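Side-chain contact in SUMO-1 cysteine protease S273R (African swine fever virus pig/Kenya/KEN-50/1950, PDB 6LJ9), which probably acts as a cysteine protease that matures the viral pp220 and pp62 polyproteins into core-shell proteins and blunts host innate immune signalling: residues K77-R82 / I93-Q98. Sequence-based numbering, arbitrary orientation.
Sequences KAPGPR and IDETLQ
Ala78 turns its methyl group toward helix 90-103 and rests it against two neighbouring side chains of the helix, with CB 3.8 Å from Glu95 CB and 4.0 Å from Thr96 OG1. Here, where Ala78 and Thr96 are buried, the backbones come close, Ala78 CA and Thr96 CA being 5.9 Å apart, consistent with the small Ala78 side chain. Thr96 has OG1 beside its own backbone N (chi1 -66°), which brings the hydroxyl round to face Ala78 and lets it donate a hydrogen bond to Asn92 O, one turn earlier, while accepting one from a water at 3.1 Å from OG1. That water in turn accepts from Ala78 N at 3.1 Å. The arrangement is a short, weakly bonded strand, 78-79, laid beside helix 90-103 and paired in parallel with 270-271, whose Phe270 also touches Thr96. Elsewhere on the helix, Ile93 and Leu97 pack on Leu237 of helix 232-244; the contact itself is structural packing away from the catalytic residues. On the partly exposed side it thins to a few atoms. Glu95 runs out extended beyond CG and crosses the Pro79 ring at about a right angle, its OE1 lying 3.8 Å from Pro79 CD in a simple van der Waals contact.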
ATOM      1  N   LYS B  77     -16.419  12.558  -1.139  1.00 30.93           N
ATOM      2  CA  LYS B  77     -15.505  13.056  -0.128  1.00 25.56           C
ATOM      3  C   LYS B  77     -16.289  13.731   0.996  1.00 31.75           C
ATOM      4  O   LYS B  77     -17.486  14.009   0.880  1.00 34.90           O
ATOM      5  CB  LYS B  77     -14.494  14.021  -0.745  1.00 27.45           C
ATOM      6  CG  LYS B  77     -13.495  13.352  -1.678  1.00 28.55           C
ATOM      7  CD  LYS B  77     -12.553  14.363  -2.310  1.00 24.25           C
ATOM      8  CE  LYS B  77     -11.478  13.672  -3.137  1.00 30.92           C
ATOM      9  NZ  LYS B  77     -10.636  14.643  -3.892  1.00 25.17           N
ATOM     10  N   ALA B  78     -15.596  13.989   2.101  1.00 28.82           N
ATOM     11  CA  ALA B  78     -16.245  14.570   3.264  1.00 29.94           C
ATOM     12  C   ALA B  78     -16.700  15.999   2.968  1.00 35.86           C
ATOM     13  O   ALA B  78     -16.078  16.707   2.173  1.00 31.97           O
ATOM     14  CB  ALA B  78     -15.297  14.566   4.460  1.00 25.76           C
ATOM     15  N   PRO B  79     -17.792  16.442   3.587  1.00 41.88           N
ATOM     16  CA  PRO B  79     -18.207  17.838   3.426  1.00 30.04           C
ATOM     17  C   PRO B  79     -17.303  18.771   4.213  1.00 31.49           C
ATOM     18  O   PRO B  79     -16.790  18.424   5.280  1.00 32.19           O
ATOM     19  CB  PRO B  79     -19.636  17.847   3.979  1.00 26.78           C
ATOM     20  CG  PRO B  79     -19.635  16.749   4.991  1.00 28.43           C
ATOM     21  CD  PRO B  79     -18.727  15.681   4.435  1.00 29.99           C
ATOM     22  N   GLY B  80     -17.107  19.970   3.671  1.00 27.08           N
ATOM     23  CA  GLY B  80     -16.262  20.952   4.306  1.00 28.34           C
ATOM     24  C   GLY B  80     -16.039  22.188   3.459  1.00 44.09           C
ATOM     25  O   GLY B  80     -16.487  22.278   2.311  1.00 46.02           O
ATOM     26  N   PRO B  81     -15.334  23.175   4.021  1.00 36.21           N
ATOM     27  CA  PRO B  81     -15.060  24.412   3.276  1.00 25.94           C
ATOM     28  C   PRO B  81     -14.169  24.175   2.066  1.00 33.79           C
ATOM     29  O   PRO B  81     -12.948  24.349   2.137  1.00 29.92           O
ATOM     30  CB  PRO B  81     -14.371  25.302   4.320  1.00 23.37           C
ATOM     31  CG  PRO B  81     -13.792  24.346   5.311  1.00 25.05           C
ATOM     32  CD  PRO B  81     -14.740  23.188   5.369  1.00 30.16           C
ATOM     33  N   ARG B  82     -14.778  23.780   0.947  1.00 19.84           N
ATOM     34  CA  ARG B  82     -14.010  23.453  -0.248  1.00 22.59           C
ATOM     35  C   ARG B  82     -13.595  24.700  -1.019  1.00 36.17           C
ATOM     36  O   ARG B  82     -12.465  24.778  -1.513  1.00 29.52           O
ATOM     37  CB  ARG B  82     -14.820  22.517  -1.146  1.00 22.18           C
ATOM     38  CG  ARG B  82     -14.183  22.237  -2.497  1.00 17.21           C
ATOM     39  CD  ARG B  82     -15.183  21.608  -3.453  1.00 27.34           C
ATOM     40  NE  ARG B  82     -14.674  21.561  -4.820  1.00 34.20           N
ATOM     41  CZ  ARG B  82     -14.118  20.489  -5.375  1.00 29.25           C
ATOM     42  NH1 ARG B  82     -14.001  19.364  -4.682  1.00 32.22           N
ATOM     43  NH2 ARG B  82     -13.681  20.541  -6.626  1.00 26.60           N
ATOM     44  N   ILE B  93     -11.782  16.943   9.682  1.00 22.13           N
ATOM     45  CA  ILE B  93     -10.512  16.228   9.675  1.00 24.64           C
ATOM     46  C   ILE B  93     -10.720  14.744   9.951  1.00 23.99           C
ATOM     47  O   ILE B  93     -10.087  13.892   9.320  1.00 34.28           O
ATOM     48  CB  ILE B  93      -9.550  16.870  10.689  1.00 33.24           C
ATOM     49  CG1 ILE B  93      -9.269  18.322  10.300  1.00 22.47           C
ATOM     50  CG2 ILE B  93      -8.261  16.071  10.785  1.00 29.96           C
ATOM     51  CD1 ILE B  93      -8.496  19.099  11.339  1.00 28.32           C
ATOM     52  N   ASP B  94     -11.607  14.412  10.891  1.00 26.01           N
ATOM     53  CA  ASP B  94     -11.844  13.011  11.225  1.00 29.81           C
ATOM     54  C   ASP B  94     -12.426  12.257  10.037  1.00 34.14           C
ATOM     55  O   ASP B  94     -11.976  11.155   9.702  1.00 30.12           O
ATOM     56  CB  ASP B  94     -12.778  12.911  12.432  1.00 42.76           C
ATOM     57  CG  ASP B  94     -12.832  11.511  13.012  1.00 58.51           C
ATOM     58  OD1 ASP B  94     -11.767  10.981  13.389  1.00 62.37           O
ATOM     59  OD2 ASP B  94     -13.942  10.945  13.099  1.00 60.90           O
ATOM     60  N   GLU B  95     -13.429  12.844   9.383  1.00 26.25           N
ATOM     61  CA  GLU B  95     -14.072  12.193   8.250  1.00 27.95           C
ATOM     62  C   GLU B  95     -13.176  12.146   7.019  1.00 20.95           C
ATOM     63  O   GLU B  95     -13.400  11.310   6.138  1.00 33.07           O
ATOM     64  CB  GLU B  95     -15.387  12.903   7.930  1.00 34.34           C
ATOM     65  CG  GLU B  95     -16.388  12.853   9.074  1.00 48.73           C
ATOM     66  CD  GLU B  95     -17.523  13.841   8.902  1.00 71.02           C
ATOM     67  OE1 GLU B  95     -17.645  14.422   7.804  1.00 74.36           O
ATOM     68  OE2 GLU B  95     -18.290  14.042   9.868  1.00 77.57           O
ATOM     69  N   THR B  96     -12.169  13.018   6.938  1.00 24.90           N
ATOM     70  CA  THR B  96     -11.221  12.954   5.830  1.00 22.62           C
ATOM     71  C   THR B  96     -10.208  11.833   6.039  1.00 21.72           C
ATOM     72  O   THR B  96      -9.932  11.057   5.116  1.00 23.86           O
ATOM     73  CB  THR B  96     -10.507  14.300   5.666  1.00 22.94           C
ATOM     74  OG1 THR B  96     -11.451  15.297   5.258  1.00 20.52           O
ATOM     75  CG2 THR B  96      -9.401  14.199   4.624  1.00 26.00           C
ATOM     76  N   LEU B  97      -9.649  11.732   7.248  1.00 22.30           N
ATOM     77  CA  LEU B  97      -8.675  10.683   7.530  1.00 23.10           C
ATOM     78  C   LEU B  97      -9.317   9.302   7.518  1.00 21.91           C
ATOM     79  O   LEU B  97      -8.654   8.315   7.179  1.00 23.84           O
ATOM     80  CB  LEU B  97      -7.994  10.942   8.874  1.00 21.99           C
ATOM     81  CG  LEU B  97      -7.179  12.235   8.971  1.00 26.43           C
ATOM     82  CD1 LEU B  97      -6.488  12.326  10.321  1.00 20.34           C
ATOM     83  CD2 LEU B  97      -6.168  12.319   7.839  1.00 13.96           C
ATOM     84  N   GLN B  98     -10.599   9.212   7.883  1.00 16.08           N
ATOM     85  CA  GLN B  98     -11.309   7.942   7.773  1.00 30.29           C
ATOM     86  C   GLN B  98     -11.449   7.499   6.322  1.00 22.20           C
ATOM     87  O   GLN B  98     -11.456   6.295   6.043  1.00 31.01           O
ATOM     88  CB  GLN B  98     -12.685   8.049   8.431  1.00 24.63           C
ATOM     89  CG  GLN B  98     -12.654   8.042   9.950  1.00 34.31           C
ATOM     90  CD  GLN B  98     -14.019   8.292  10.559  1.00 49.82           C
ATOM     91  OE1 GLN B  98     -14.801   9.094  10.050  1.00 67.10           O
ATOM     92  NE2 GLN B  98     -14.316   7.600  11.652  1.00 44.79           N
TER
HETATM   93  O   HOH W   1     -12.585  14.256   2.617  1.00 26.43           O